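Local coordinates for protein serpin 2 (Anopheles gambiae, PDB 3PZF) that inhibits serine proteases such as CLIPB9 and thereby restrains melanization in the mosquito immune response, at residues Phe112-Phe117 with Ala175-Val180; Asn143-Ala148 with Val167-Leu172; Gly220-Asp225 with Gln233-Pro238; Phe248-Pro253 with Gln366-Asn371; Asn181-Lys186 with Gln335-Thr340. One frame throughout, in Å; residues are numbered along the deposited sequence. Where two conformers were deposited one is given.

Interaction 1: Phe112-Phe117 with Ala175-Val180; sequences FFVDDF and AVITLV
Leu179 CD1 sits over the centre of the Phe112 ring, 3.6 Å from the ring centroid, in a nearly vertical CH-pi contact. Ile177 CG2 meets the edge of the same ring, 3.8 Å from Phe112 CD1. Beyond it, Val114 and Ile177 lie side by side and point the same way. On the other side of the sheet, Val180 CG2 touches the edge of the Phe113 ring, 3.7 Å from CD2. Farther along, Phe117 CZ rests 3.9 Å from Val176 CG1, the two side chains crossing at about a right angle.

Backbone hydrogen bonds hold the antiparallel strands. Phe113 N donates to Thr178 O (2.8 Å), and Thr178 N returns the bond to Phe113 O (3.1 Å). Asp115 N donates to Val176 O (2.9 Å).

Phe112 and Leu179 face helix 45-58, whereas Phe113 and Val180 face helix 144-158. Phe113 also meets Trp154 edge-to-face. Tyr141 N binds Asp115 OD1. The face of Phe112, Val114, Ile177 and Leu179 is apolar. The Phe113 face also carries Thr178, whose hydroxyl is met by Tyr141 OH. Phe113 O is gripped by Thr178 N and Tyr141 OH, so burying it need not leave it short of partners.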
# COMPACT_ATOMS: atom_id res chain seq x y z
N PHE A 112 -3.17 17.25 -3.07
CA PHE A 112 -3.91 17.69 -4.25
C PHE A 112 -3.11 18.82 -4.91
O PHE A 112 -2.79 19.81 -4.27
CB PHE A 112 -5.25 18.30 -3.90
CG PHE A 112 -6.27 17.33 -3.35
CD1 PHE A 112 -7.26 16.81 -4.17
CD2 PHE A 112 -6.30 17.03 -1.99
CE1 PHE A 112 -8.23 15.95 -3.65
CE2 PHE A 112 -7.29 16.20 -1.47
CZ PHE A 112 -8.25 15.67 -2.30
N PHE A 113 -2.79 18.67 -6.19
CA PHE A 113 -2.16 19.74 -6.97
C PHE A 113 -3.24 20.38 -7.83
O PHE A 113 -3.78 19.76 -8.75
CB PHE A 113 -1.02 19.16 -7.82
CG PHE A 113 0.15 18.63 -7.00
CD1 PHE A 113 1.10 19.51 -6.50
CD2 PHE A 113 0.26 17.27 -6.69
CE1 PHE A 113 2.15 19.06 -5.75
CE2 PHE A 113 1.33 16.81 -5.93
CZ PHE A 113 2.27 17.70 -5.45
N VAL A 114 -3.57 21.64 -7.53
CA VAL A 114 -4.79 22.26 -8.01
C VAL A 114 -4.40 23.37 -8.95
O VAL A 114 -3.48 24.12 -8.65
CB VAL A 114 -5.60 22.82 -6.82
CG1 VAL A 114 -6.87 23.45 -7.29
CG2 VAL A 114 -5.91 21.69 -5.79
N ASP A 115 -5.09 23.47 -10.09
CA ASP A 115 -4.80 24.50 -11.11
C ASP A 115 -4.99 25.92 -10.54
O ASP A 115 -5.75 26.11 -9.59
CB ASP A 115 -5.69 24.30 -12.35
CG ASP A 115 -5.08 24.90 -13.63
OD1 ASP A 115 -3.92 25.36 -13.60
OD2 ASP A 115 -5.76 24.90 -14.67
N ASP A 116 -4.31 26.89 -11.16
CA ASP A 116 -4.24 28.27 -10.68
C ASP A 116 -5.58 28.87 -10.35
O ASP A 116 -5.72 29.60 -9.38
CB ASP A 116 -3.66 29.20 -11.77
CG ASP A 116 -2.17 29.03 -11.98
OD1 ASP A 116 -1.44 28.79 -10.99
OD2 ASP A 116 -1.74 29.16 -13.15
N PHE A 117 -6.57 28.59 -11.19
CA PHE A 117 -7.81 29.35 -11.18
C PHE A 117 -8.74 28.82 -10.10
O PHE A 117 -9.76 29.44 -9.79
CB PHE A 117 -8.49 29.26 -12.55
CG PHE A 117 -9.12 27.93 -12.83
CD1 PHE A 117 -10.43 27.67 -12.46
CD2 PHE A 117 -8.39 26.93 -13.44
CE1 PHE A 117 -11.00 26.43 -12.70
CE2 PHE A 117 -8.95 25.69 -13.70
CZ PHE A 117 -10.26 25.43 -13.32
N ALA A 175 -5.36 18.12 -17.20
CA ALA A 175 -5.63 18.04 -15.77
C ALA A 175 -5.97 19.40 -15.18
O ALA A 175 -5.50 20.44 -15.64
CB ALA A 175 -4.44 17.44 -15.03
N VAL A 176 -6.79 19.35 -14.13
CA VAL A 176 -7.23 20.51 -13.39
C VAL A 176 -6.92 20.27 -11.91
O VAL A 176 -6.51 21.19 -11.19
CB VAL A 176 -8.74 20.73 -13.61
CG1 VAL A 176 -9.28 21.68 -12.61
CG2 VAL A 176 -9.00 21.22 -15.03
N ILE A 177 -7.12 19.04 -11.45
CA ILE A 177 -6.75 18.64 -10.09
C ILE A 177 -6.15 17.24 -10.18
O ILE A 177 -6.77 16.34 -10.74
CB ILE A 177 -7.97 18.62 -9.13
CG1 ILE A 177 -8.49 20.04 -8.90
CG2 ILE A 177 -7.59 17.96 -7.80
CD1 ILE A 177 -9.75 20.08 -8.10
N THR A 178 -4.93 17.06 -9.67
CA THR A 178 -4.29 15.76 -9.64
C THR A 178 -4.05 15.42 -8.18
O THR A 178 -3.58 16.26 -7.42
CB THR A 178 -2.95 15.75 -10.40
OG1 THR A 178 -3.16 16.16 -11.76
CG2 THR A 178 -2.36 14.34 -10.43
N LEU A 179 -4.41 14.21 -7.78
CA LEU A 179 -4.32 13.82 -6.40
C LEU A 179 -3.20 12.80 -6.38
O LEU A 179 -3.29 11.80 -7.10
CB LEU A 179 -5.64 13.18 -5.94
CG LEU A 179 -5.68 12.59 -4.53
CD1 LEU A 179 -5.21 13.57 -3.47
CD2 LEU A 179 -7.11 12.11 -4.20
N VAL A 180 -2.17 13.03 -5.57
CA VAL A 180 -0.96 12.20 -5.60
C VAL A 180 -0.71 11.65 -4.22
O VAL A 180 -0.80 12.38 -3.25
CB VAL A 180 0.26 13.04 -6.03
CG1 VAL A 180 1.54 12.18 -6.03
CG2 VAL A 180 0.04 13.61 -7.42

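Interaction 2: Asn143-Ala148 with Val167-Leu172; sequences NPTQTA and VTPDSL
Ala148 CB fits among three side chains of 167-172. It lies 4.0 Å from Pro169 CD and also touches Val167 CG2 and Leu172 CD1. One turn earlier in the helix, Pro144 CB meets Pro169 CB at 3.9 Å. Pro169 CG reaches across to Thr145 CA. Leu172 CD1 also touches Thr147 CG2 (3.8 Å) and packs close to the backbone N of Ala148. Its chi2 of -179° sets CD1 anti to CA, which carries this methyl out to the helix. No hydrogen bond crosses between the two segments.

Polar groups within each segment fix the shapes that pack. Asn143 is the N-cap of the helix. Its OD1 accepts from Gln146 N at 3.1 Å, with the donor well above the amide plane. On the other side, Ser171 OG donates to Thr168 O (2.7 Å) in the carbonyl plane, on a lone pair. Ser171 N donates to the same oxygen, so two bonds grip it at the start of the 3-10 turn. Farther out, Val167 O is bonded by Asn152 ND2, and Val167 and Ser171 touch Phe334. The arrangement is a capped helix start packed on a 3-10 turn, in the part of the serpin fold where helix 144-158 crosses beta-sheet A.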
# COMPACT_ATOMS: atom_id res chain seq x y z
N ASN A 143 1.52 25.00 -17.80
CA ASN A 143 2.93 24.75 -17.90
C ASN A 143 3.18 23.37 -17.32
O ASN A 143 3.64 23.26 -16.18
CB ASN A 143 3.72 25.80 -17.11
CG ASN A 143 5.23 25.69 -17.32
OD1 ASN A 143 5.74 24.68 -17.84
ND2 ASN A 143 5.95 26.73 -16.90
N PRO A 144 2.87 22.32 -18.09
CA PRO A 144 2.99 20.93 -17.61
C PRO A 144 4.42 20.62 -17.18
O PRO A 144 4.63 19.84 -16.27
CB PRO A 144 2.62 20.09 -18.84
CG PRO A 144 1.94 21.05 -19.80
CD PRO A 144 2.53 22.39 -19.52
N THR A 145 5.39 21.22 -17.84
CA THR A 145 6.78 20.91 -17.54
C THR A 145 7.17 21.38 -16.16
O THR A 145 7.76 20.63 -15.38
CB THR A 145 7.71 21.61 -18.54
OG1 THR A 145 7.32 21.24 -19.86
CG2 THR A 145 9.15 21.20 -18.27
N GLN A 146 6.85 22.63 -15.85
CA GLN A 146 7.11 23.16 -14.52
C GLN A 146 6.32 22.38 -13.48
O GLN A 146 6.83 22.09 -12.40
CB GLN A 146 6.76 24.65 -14.47
CG GLN A 146 6.31 25.18 -13.13
CD GLN A 146 5.82 26.62 -13.22
OE1 GLN A 146 4.64 26.91 -12.99
NE2 GLN A 146 6.72 27.53 -13.58
N THR A 147 5.09 22.01 -13.83
CA THR A 147 4.18 21.35 -12.88
C THR A 147 4.69 19.95 -12.57
O THR A 147 4.72 19.55 -11.41
CB THR A 147 2.73 21.27 -13.43
OG1 THR A 147 2.26 22.60 -13.72
CG2 THR A 147 1.77 20.62 -12.39
N ALA A 148 5.11 19.21 -13.59
CA ALA A 148 5.67 17.87 -13.40
C ALA A 148 6.87 17.93 -12.46
O ALA A 148 7.02 17.09 -11.57
CB ALA A 148 6.06 17.25 -14.73
N VAL A 167 5.10 11.56 -12.35
CA VAL A 167 4.35 11.99 -13.52
C VAL A 167 5.28 12.56 -14.59
O VAL A 167 6.40 12.96 -14.31
CB VAL A 167 3.28 13.07 -13.19
CG1 VAL A 167 2.23 12.54 -12.21
CG2 VAL A 167 3.94 14.35 -12.66
N THR A 168 4.81 12.56 -15.83
CA THR A 168 5.49 13.27 -16.91
C THR A 168 4.55 14.37 -17.38
O THR A 168 3.36 14.33 -17.08
CB THR A 168 5.79 12.34 -18.10
OG1 THR A 168 4.56 11.87 -18.65
CG2 THR A 168 6.65 11.16 -17.66
N PRO A 169 5.06 15.37 -18.12
CA PRO A 169 4.13 16.37 -18.65
C PRO A 169 2.92 15.73 -19.35
O PRO A 169 1.79 16.24 -19.24
CB PRO A 169 4.99 17.16 -19.63
CG PRO A 169 6.38 17.08 -19.03
CD PRO A 169 6.46 15.70 -18.43
N ASP A 170 3.14 14.62 -20.05
CA ASP A 170 2.08 13.98 -20.82
C ASP A 170 0.95 13.43 -19.94
O ASP A 170 -0.21 13.41 -20.35
CB ASP A 170 2.66 12.85 -21.70
CG ASP A 170 3.27 13.38 -22.99
OD1 ASP A 170 2.71 14.33 -23.57
OD2 ASP A 170 4.30 12.83 -23.43
N SER A 171 1.29 12.98 -18.73
CA SER A 171 0.29 12.44 -17.81
C SER A 171 -0.51 13.53 -17.09
O SER A 171 -1.43 13.22 -16.33
CB SER A 171 0.94 11.49 -16.80
OG SER A 171 2.07 12.08 -16.19
N LEU A 172 -0.17 14.79 -17.34
CA LEU A 172 -0.88 15.94 -16.78
C LEU A 172 -1.76 16.61 -17.83
O LEU A 172 -2.45 17.58 -17.54
CB LEU A 172 0.11 16.97 -16.21
CG LEU A 172 1.02 16.44 -15.09
CD1 LEU A 172 1.95 17.53 -14.56
CD2 LEU A 172 0.20 15.85 -13.97

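Interaction 3: Gly220-Asp225 with Gln233-Pro238; sequences GQFYYD and QILRLP
Leu237 CD2 lies over one face of the Phe222 ring, offset toward the rim and 3.7 Å from the ring centroid. This is a CH-pi contact. Phe222 CG, beside the backbone N (chi1 -54°), starts the ring on the side where Leu237 CD2 covers it. Phe222 CB also touches Leu235 CD1 at 3.7 Å. Tyr223 and Arg236 run side by side and point the same way. Arg236 NH1 comes 3.7 Å from Tyr223 CD2, the ring and guanidinium planes being 81° apart.

One side-chain hydrogen bond crosses the contact. Gln233 NE2 donates to Tyr224 OH at 2.9 Å, in the plane of its own amide and at the edge of the ring. The same NE2 also bonds Ile367 O, so both neighbours fix the amide.

The backbones pair antiparallel. Asp225 N donates to Ile234 O, and Ile234 N donates back to Asp225 O (2.8 Å). Arg236 N donates to Tyr223 O at 3.0 Å. The return bond of this pair is replaced by a water, which accepts from Tyr223 N and Arg236 NH1 and donates to Arg236 O (2.6 Å). Arg236 NH2 makes a salt bridge to Glu381.

These two strands form a beta hairpin. Strand 277-295 pairs with the outer side of 220-225, and strand 244-251 with that of 233-238. Leu235 and Leu237 pack on strand 277-295, and strand 366-369 touches Tyr224, Gln233 and Leu235.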
# COMPACT_ATOMS: atom_id res chain seq x y z
N GLY A 220 14.63 -19.65 12.36
CA GLY A 220 14.12 -18.88 13.47
C GLY A 220 12.78 -19.36 13.96
O GLY A 220 12.22 -20.32 13.45
N GLN A 221 12.28 -18.67 14.98
CA GLN A 221 10.95 -18.94 15.53
C GLN A 221 10.03 -17.88 14.97
O GLN A 221 10.18 -16.69 15.27
CB GLN A 221 10.99 -18.83 17.05
CG GLN A 221 12.02 -19.76 17.70
CD GLN A 221 11.53 -21.20 17.86
OE1 GLN A 221 12.20 -22.02 18.50
NE2 GLN A 221 10.37 -21.51 17.29
N PHE A 222 9.07 -18.29 14.13
CA PHE A 222 8.16 -17.33 13.49
C PHE A 222 6.74 -17.88 13.46
O PHE A 222 6.52 -19.07 13.34
CB PHE A 222 8.57 -17.08 12.04
CG PHE A 222 10.00 -16.63 11.86
CD1 PHE A 222 10.36 -15.30 12.13
CD2 PHE A 222 10.97 -17.52 11.41
CE1 PHE A 222 11.69 -14.88 11.97
CE2 PHE A 222 12.29 -17.12 11.26
CZ PHE A 222 12.65 -15.79 11.52
N TYR A 223 5.76 -16.99 13.52
CA TYR A 223 4.39 -17.38 13.22
C TYR A 223 4.31 -17.88 11.79
O TYR A 223 4.80 -17.22 10.85
CB TYR A 223 3.41 -16.24 13.46
CG TYR A 223 3.14 -15.99 14.92
CD1 TYR A 223 2.02 -16.55 15.54
CD2 TYR A 223 3.99 -15.21 15.69
CE1 TYR A 223 1.76 -16.34 16.87
CE2 TYR A 223 3.73 -14.98 17.04
CZ TYR A 223 2.62 -15.57 17.62
OH TYR A 223 2.34 -15.34 18.94
N TYR A 224 3.67 -19.03 11.63
CA TYR A 224 3.72 -19.78 10.39
C TYR A 224 2.52 -20.71 10.33
O TYR A 224 2.03 -21.21 11.36
CB TYR A 224 5.02 -20.59 10.35
CG TYR A 224 5.00 -21.66 9.30
CD1 TYR A 224 5.31 -21.37 7.98
CD2 TYR A 224 4.62 -22.96 9.62
CE1 TYR A 224 5.26 -22.34 7.01
CE2 TYR A 224 4.57 -23.94 8.66
CZ TYR A 224 4.90 -23.63 7.37
OH TYR A 224 4.83 -24.62 6.42
N ASP A 225 2.03 -20.96 9.12
CA ASP A 225 1.12 -22.10 8.93
C ASP A 225 1.14 -22.49 7.46
O ASP A 225 1.40 -21.66 6.61
CB ASP A 225 -0.33 -21.75 9.37
CG ASP A 225 -1.24 -23.00 9.40
OD1 ASP A 225 -0.78 -24.07 9.83
OD2 ASP A 225 -2.40 -22.91 8.94
N GLN A 233 1.53 -21.43 2.03
CA GLN A 233 2.18 -21.22 3.30
C GLN A 233 2.12 -19.76 3.64
O GLN A 233 2.19 -18.90 2.76
CB GLN A 233 3.64 -21.67 3.24
CG GLN A 233 3.81 -23.21 3.22
CD GLN A 233 5.24 -23.57 2.84
OE1 GLN A 233 5.67 -23.29 1.71
NE2 GLN A 233 5.99 -24.16 3.79
N ILE A 234 1.93 -19.47 4.92
CA ILE A 234 1.96 -18.08 5.34
C ILE A 234 3.01 -17.90 6.43
O ILE A 234 3.10 -18.71 7.34
CB ILE A 234 0.57 -17.64 5.85
CG1 ILE A 234 -0.48 -17.94 4.76
CG2 ILE A 234 0.60 -16.19 6.18
CD1 ILE A 234 -1.91 -17.58 5.15
N LEU A 235 3.77 -16.81 6.34
CA LEU A 235 4.88 -16.54 7.27
C LEU A 235 4.84 -15.09 7.72
O LEU A 235 4.57 -14.20 6.93
CB LEU A 235 6.22 -16.81 6.56
CG LEU A 235 7.49 -16.38 7.30
CD1 LEU A 235 7.86 -17.38 8.43
CD2 LEU A 235 8.69 -16.28 6.34
N ARG A 236 5.18 -14.85 8.99
CA ARG A 236 5.27 -13.50 9.53
C ARG A 236 6.69 -13.18 9.95
O ARG A 236 7.25 -13.90 10.79
CB ARG A 236 4.34 -13.40 10.78
CG ARG A 236 4.51 -12.08 11.57
CD ARG A 236 3.64 -12.18 12.88
NE ARG A 236 3.77 -11.03 13.76
CZ ARG A 236 4.66 -10.92 14.73
NH1 ARG A 236 5.52 -11.90 14.96
NH2 ARG A 236 4.66 -9.83 15.51
N LEU A 237 7.27 -12.11 9.39
CA LEU A 237 8.55 -11.57 9.85
C LEU A 237 8.31 -10.18 10.43
O LEU A 237 7.97 -9.25 9.69
CB LEU A 237 9.57 -11.43 8.70
CG LEU A 237 9.90 -12.74 7.99
CD1 LEU A 237 11.06 -12.46 6.96
CD2 LEU A 237 10.27 -13.87 8.98
N PRO A 238 8.46 -10.04 11.74
CA PRO A 238 8.22 -8.77 12.43
C PRO A 238 9.36 -7.77 12.23
O PRO A 238 10.50 -8.18 12.09
CB PRO A 238 8.16 -9.18 13.90
CG PRO A 238 9.03 -10.42 13.96
CD PRO A 238 8.71 -11.14 12.70
O HOH W 1 6.71 -14.17 13.30

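Interaction 4: Phe248-Pro253 with Gln366-Asn371; sequences FILPNP and QIFNAN
Leu250 and Phe368 meet between strands that cross at 89°, with axes 9.0 Å apart and no hydrogen bond between the segments. Phe248 and Leu250 contribute side chains; the other segment contributes the Phe368 ring, Asn369 O and Ala370. Leu250 CD2 stands over the centre of the Phe368 ring, 4.1 Å from its centroid, as a CH-pi contact. Phe368 CG is anti to the backbone N (chi1 -178°). Phe368 CZ reaches Leu250 CB at 3.6 Å and Phe248 CB at 3.7 Å. Leu250 CD2 also packs on Asn369 O (3.6 Å), and CD1 meets Ala370 CB at 4.1 Å. Ala370 is the centre of an inverse gamma turn, which bends the chain just after strand 366-369.

Here a strand of the serpin beta-sheet B packs through side chains on the short strand of beta-sheet C that follows the reactive loop. Strand 244-251 lies between strands 232-238 and 374-380. Strand 366-369 runs parallel to part of strand 277-295. Leu235 also touches Phe368, while Leu285 packs on both Phe248 and Ala370.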
# COMPACT_ATOMS: atom_id res chain seq x y z
N PHE A 248 4.07 -13.04 4.36
CA PHE A 248 4.32 -13.61 3.04
C PHE A 248 3.33 -14.73 2.83
O PHE A 248 3.18 -15.58 3.72
CB PHE A 248 5.75 -14.20 2.96
CG PHE A 248 6.83 -13.17 3.22
CD1 PHE A 248 7.47 -12.54 2.16
CD2 PHE A 248 7.16 -12.80 4.52
CE1 PHE A 248 8.44 -11.58 2.40
CE2 PHE A 248 8.13 -11.83 4.75
CZ PHE A 248 8.78 -11.23 3.69
N ILE A 249 2.66 -14.76 1.69
CA ILE A 249 1.78 -15.89 1.34
C ILE A 249 2.35 -16.55 0.09
O ILE A 249 2.34 -15.96 -0.98
CB ILE A 249 0.35 -15.42 1.07
CG1 ILE A 249 -0.23 -14.75 2.33
CG2 ILE A 249 -0.52 -16.60 0.60
CD1 ILE A 249 -1.61 -14.04 2.10
N LEU A 250 2.84 -17.79 0.27
CA LEU A 250 3.57 -18.51 -0.77
C LEU A 250 2.70 -19.68 -1.20
O LEU A 250 2.53 -20.64 -0.44
CB LEU A 250 4.90 -19.02 -0.21
CG LEU A 250 5.74 -19.94 -1.13
CD1 LEU A 250 6.27 -19.18 -2.35
CD2 LEU A 250 6.88 -20.54 -0.33
N PRO A 251 2.13 -19.61 -2.41
CA PRO A 251 1.25 -20.68 -2.90
C PRO A 251 2.00 -22.02 -2.88
O PRO A 251 3.17 -22.04 -3.21
CB PRO A 251 0.96 -20.26 -4.35
CG PRO A 251 1.09 -18.74 -4.34
CD PRO A 251 2.22 -18.47 -3.35
N ASN A 252 1.36 -23.09 -2.44
CA ASN A 252 1.95 -24.40 -2.56
C ASN A 252 2.28 -24.63 -4.03
O ASN A 252 1.72 -23.97 -4.91
CB ASN A 252 0.97 -25.47 -2.06
CG ASN A 252 0.58 -25.29 -0.60
OD1 ASN A 252 1.33 -24.73 0.23
ND2 ASN A 252 -0.59 -25.80 -0.27
N PRO A 253 3.20 -25.57 -4.30
CA PRO A 253 3.69 -25.73 -5.68
C PRO A 253 2.58 -26.09 -6.67
O PRO A 253 2.70 -25.82 -7.86
CB PRO A 253 4.70 -26.88 -5.57
CG PRO A 253 5.11 -26.89 -4.14
CD PRO A 253 3.89 -26.46 -3.36
N GLN A 366 10.05 -26.45 10.04
CA GLN A 366 9.20 -26.36 8.86
C GLN A 366 10.02 -25.59 7.82
O GLN A 366 10.85 -24.78 8.20
CB GLN A 366 7.93 -25.56 9.17
CG GLN A 366 7.13 -26.13 10.36
CD GLN A 366 6.85 -27.61 10.16
OE1 GLN A 366 7.39 -28.48 10.87
NE2 GLN A 366 6.03 -27.91 9.16
N ILE A 367 9.80 -25.84 6.54
CA ILE A 367 10.62 -25.19 5.50
C ILE A 367 9.75 -24.28 4.67
O ILE A 367 8.77 -24.73 4.10
CB ILE A 367 11.24 -26.23 4.53
CG1 ILE A 367 12.13 -27.21 5.30
CG2 ILE A 367 12.01 -25.52 3.40
CD1 ILE A 367 13.26 -26.54 6.01
N PHE A 368 10.14 -23.00 4.58
CA PHE A 368 9.43 -22.01 3.78
C PHE A 368 10.45 -21.52 2.76
O PHE A 368 11.37 -20.80 3.11
CB PHE A 368 9.01 -20.84 4.67
CG PHE A 368 8.20 -19.77 3.96
CD1 PHE A 368 6.82 -19.81 4.00
CD2 PHE A 368 8.82 -18.70 3.30
CE1 PHE A 368 6.05 -18.80 3.38
CE2 PHE A 368 8.04 -17.70 2.70
CZ PHE A 368 6.67 -17.78 2.73
N ASN A 369 10.30 -21.93 1.51
CA ASN A 369 11.32 -21.65 0.50
C ASN A 369 10.68 -20.94 -0.66
O ASN A 369 10.12 -21.58 -1.55
CB ASN A 369 12.01 -22.95 0.04
CG ASN A 369 13.09 -22.71 -1.03
OD1 ASN A 369 13.47 -21.56 -1.35
ND2 ASN A 369 13.59 -23.80 -1.59
N ALA A 370 10.73 -19.60 -0.62
CA ALA A 370 10.02 -18.78 -1.59
C ALA A 370 10.83 -18.62 -2.89
O ALA A 370 11.34 -17.54 -3.16
CB ALA A 370 9.72 -17.38 -0.99
N ASN A 371 10.95 -19.69 -3.66
CA ASN A 371 11.64 -19.61 -4.96
C ASN A 371 10.63 -19.64 -6.12
O ASN A 371 10.95 -20.07 -7.22
CB ASN A 371 12.67 -20.72 -5.07
CG ASN A 371 12.04 -22.10 -5.15
OD1 ASN A 371 10.84 -22.27 -4.89
ND2 ASN A 371 12.85 -23.11 -5.47

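Interaction 5: Asn181-Lys186 with Gln335-Thr340; sequences NVIYFK and QKAGIT
The side-chain amides of Asn181 and Gln335 lie side by side and point the same way, their planes turned 51° apart. Gln335 CG is 3.6 Å from Asn181 ND2. Asn181 chi1 is 173°, which places CG anti to the backbone N. Its OD1 is bonded to Thr110 OG1.

On the same face of the sheet as the amides, Ile183 CG2 packs on Ala337 CB at 3.6 Å. On the other, Val182 and Lys336 are paired. The strands run parallel. Between 181-186 and 335-340 one direct hydrogen bond forms, from Lys336 N to Asn181 O (3.0 Å); Asn181 also bonds the backbone of Phe334. A CA-H...O contact of 3.3 Å joins Val182 CA to Lys336 O.

Farther along, waters replace direct bonds. One donates to Ile183 O (2.8 Å) and accepts from Gly338 N. A second donates to Gly338 O (2.9 Å) and accepts from Phe185 N. A third joins Phe185 O to Thr340 N, the latter bond weak. The strands therefore part here. In serpins this is the gap of beta-sheet A that the reactive loop enters.

Strand 105-115 flanks 181-186 and strand 277-295 flanks 335-340. Helix 45-58 covers the amide face through Ser47, Val48 and Leu51. The Phe185 ring meets Tyr239 edge-to-face. Beyond the parting, hinge strand 345-346 pairs antiparallel with strand 177-188.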
# COMPACT_ATOMS: atom_id res chain seq x y z
N ASN A 181 -0.43 10.35 -4.12
CA ASN A 181 -0.08 9.74 -2.86
C ASN A 181 1.19 8.90 -3.01
O ASN A 181 1.34 8.15 -3.96
CB ASN A 181 -1.21 8.85 -2.35
CG ASN A 181 -0.81 8.06 -1.12
OD1 ASN A 181 -0.83 8.57 0.01
ND2 ASN A 181 -0.42 6.83 -1.33
N VAL A 182 2.09 9.03 -2.04
CA VAL A 182 3.27 8.19 -2.00
C VAL A 182 3.47 7.70 -0.57
O VAL A 182 2.92 8.24 0.39
CB VAL A 182 4.56 8.91 -2.49
CG1 VAL A 182 4.45 9.28 -3.98
CG2 VAL A 182 4.82 10.17 -1.67
N ILE A 183 4.26 6.64 -0.44
CA ILE A 183 4.51 6.06 0.87
C ILE A 183 5.95 5.60 0.90
O ILE A 183 6.51 5.24 -0.14
CB ILE A 183 3.59 4.87 1.16
CG1 ILE A 183 3.79 4.42 2.62
CG2 ILE A 183 3.87 3.74 0.16
CD1 ILE A 183 2.78 3.36 3.08
N TYR A 184 6.56 5.67 2.08
CA TYR A 184 7.97 5.31 2.22
C TYR A 184 8.12 4.61 3.55
O TYR A 184 7.45 4.97 4.53
CB TYR A 184 8.86 6.57 2.16
CG TYR A 184 10.23 6.38 2.76
CD1 TYR A 184 11.28 5.88 2.00
CD2 TYR A 184 10.48 6.69 4.09
CE1 TYR A 184 12.55 5.71 2.55
CE2 TYR A 184 11.74 6.53 4.65
CZ TYR A 184 12.77 6.04 3.88
OH TYR A 184 14.02 5.87 4.43
N PHE A 185 8.97 3.57 3.59
CA PHE A 185 9.12 2.80 4.81
C PHE A 185 10.53 2.26 4.95
O PHE A 185 11.03 1.59 4.07
CB PHE A 185 8.14 1.64 4.84
CG PHE A 185 8.43 0.64 5.92
CD1 PHE A 185 8.45 1.03 7.25
CD2 PHE A 185 8.70 -0.68 5.61
CE1 PHE A 185 8.73 0.11 8.26
CE2 PHE A 185 8.98 -1.61 6.62
CZ PHE A 185 9.00 -1.20 7.94
N LYS A 186 11.16 2.62 6.06
CA LYS A 186 12.43 2.07 6.45
C LYS A 186 12.25 1.36 7.78
O LYS A 186 11.69 1.93 8.74
CB LYS A 186 13.47 3.19 6.60
CG LYS A 186 14.80 2.69 7.17
CD LYS A 186 15.78 3.83 7.38
CE LYS A 186 16.08 4.57 6.09
N GLN A 335 -0.66 6.97 -7.49
CA GLN A 335 -0.03 6.49 -6.28
C GLN A 335 1.29 5.83 -6.65
O GLN A 335 1.37 5.13 -7.67
CB GLN A 335 -0.90 5.45 -5.55
CG GLN A 335 -0.20 4.88 -4.34
CD GLN A 335 -1.08 3.97 -3.47
OE1 GLN A 335 -1.56 4.37 -2.39
NE2 GLN A 335 -1.24 2.73 -3.90
N LYS A 336 2.33 6.05 -5.87
CA LYS A 336 3.58 5.31 -6.10
C LYS A 336 4.15 4.85 -4.77
O LYS A 336 4.00 5.52 -3.74
CB LYS A 336 4.61 6.17 -6.82
CG LYS A 336 5.90 5.40 -7.23
CD LYS A 336 6.71 6.24 -8.30
CE LYS A 336 7.83 5.41 -8.94
NZ LYS A 336 8.53 6.14 -10.10
N ALA A 337 4.78 3.68 -4.78
CA ALA A 337 5.36 3.07 -3.58
C ALA A 337 6.64 2.35 -3.96
O ALA A 337 6.68 1.72 -5.01
CB ALA A 337 4.39 2.07 -2.97
N GLY A 338 7.66 2.42 -3.11
CA GLY A 338 8.85 1.59 -3.31
C GLY A 338 8.96 0.59 -2.17
O GLY A 338 8.48 0.84 -1.08
N ILE A 339 9.60 -0.54 -2.40
CA ILE A 339 9.77 -1.53 -1.32
C ILE A 339 11.09 -2.21 -1.57
O ILE A 339 11.47 -2.43 -2.72
CB ILE A 339 8.64 -2.56 -1.30
CG1 ILE A 339 8.72 -3.48 -0.05
CG2 ILE A 339 8.62 -3.35 -2.61
CD1 ILE A 339 8.47 -2.76 1.32
N THR A 340 11.80 -2.50 -0.49
CA THR A 340 13.06 -3.24 -0.52
C THR A 340 13.02 -4.24 0.61
O THR A 340 12.52 -3.93 1.70
CB THR A 340 14.22 -2.30 -0.27
OG1 THR A 340 14.22 -1.26 -1.26
CG2 THR A 340 15.58 -3.07 -0.31
O HOH W 2 8.92 4.37 -1.22
O HOH W 3 9.80 2.58 0.87
O HOH W 4 11.14 -0.10 1.68

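How the interactions relate
Interactions 1 and 5 use successive parts of strand 177-188 in beta-sheet A, with centres 21 Å apart. Interaction 2 lies beside interaction 1: Leu172 CD2 packs 4.0 Å from Thr178 OG1. Its nearest atoms are about 7 Å from interaction 5. Interactions 3 and 4 form a second cluster, centres 11 Å apart, joined by a probable hydrogen bond from Gln233 N to Leu250 O (2.8 Å). That cluster is on the opposite side of the chain's centre from interaction 1, 43 to 44 Å away between centres. Interaction 5 leads into the hinge, Leu344-Ala348, which is required for protease binding. The inferred reactive bond, Lys359-Phe360, lies in an unmodelled part of the chain.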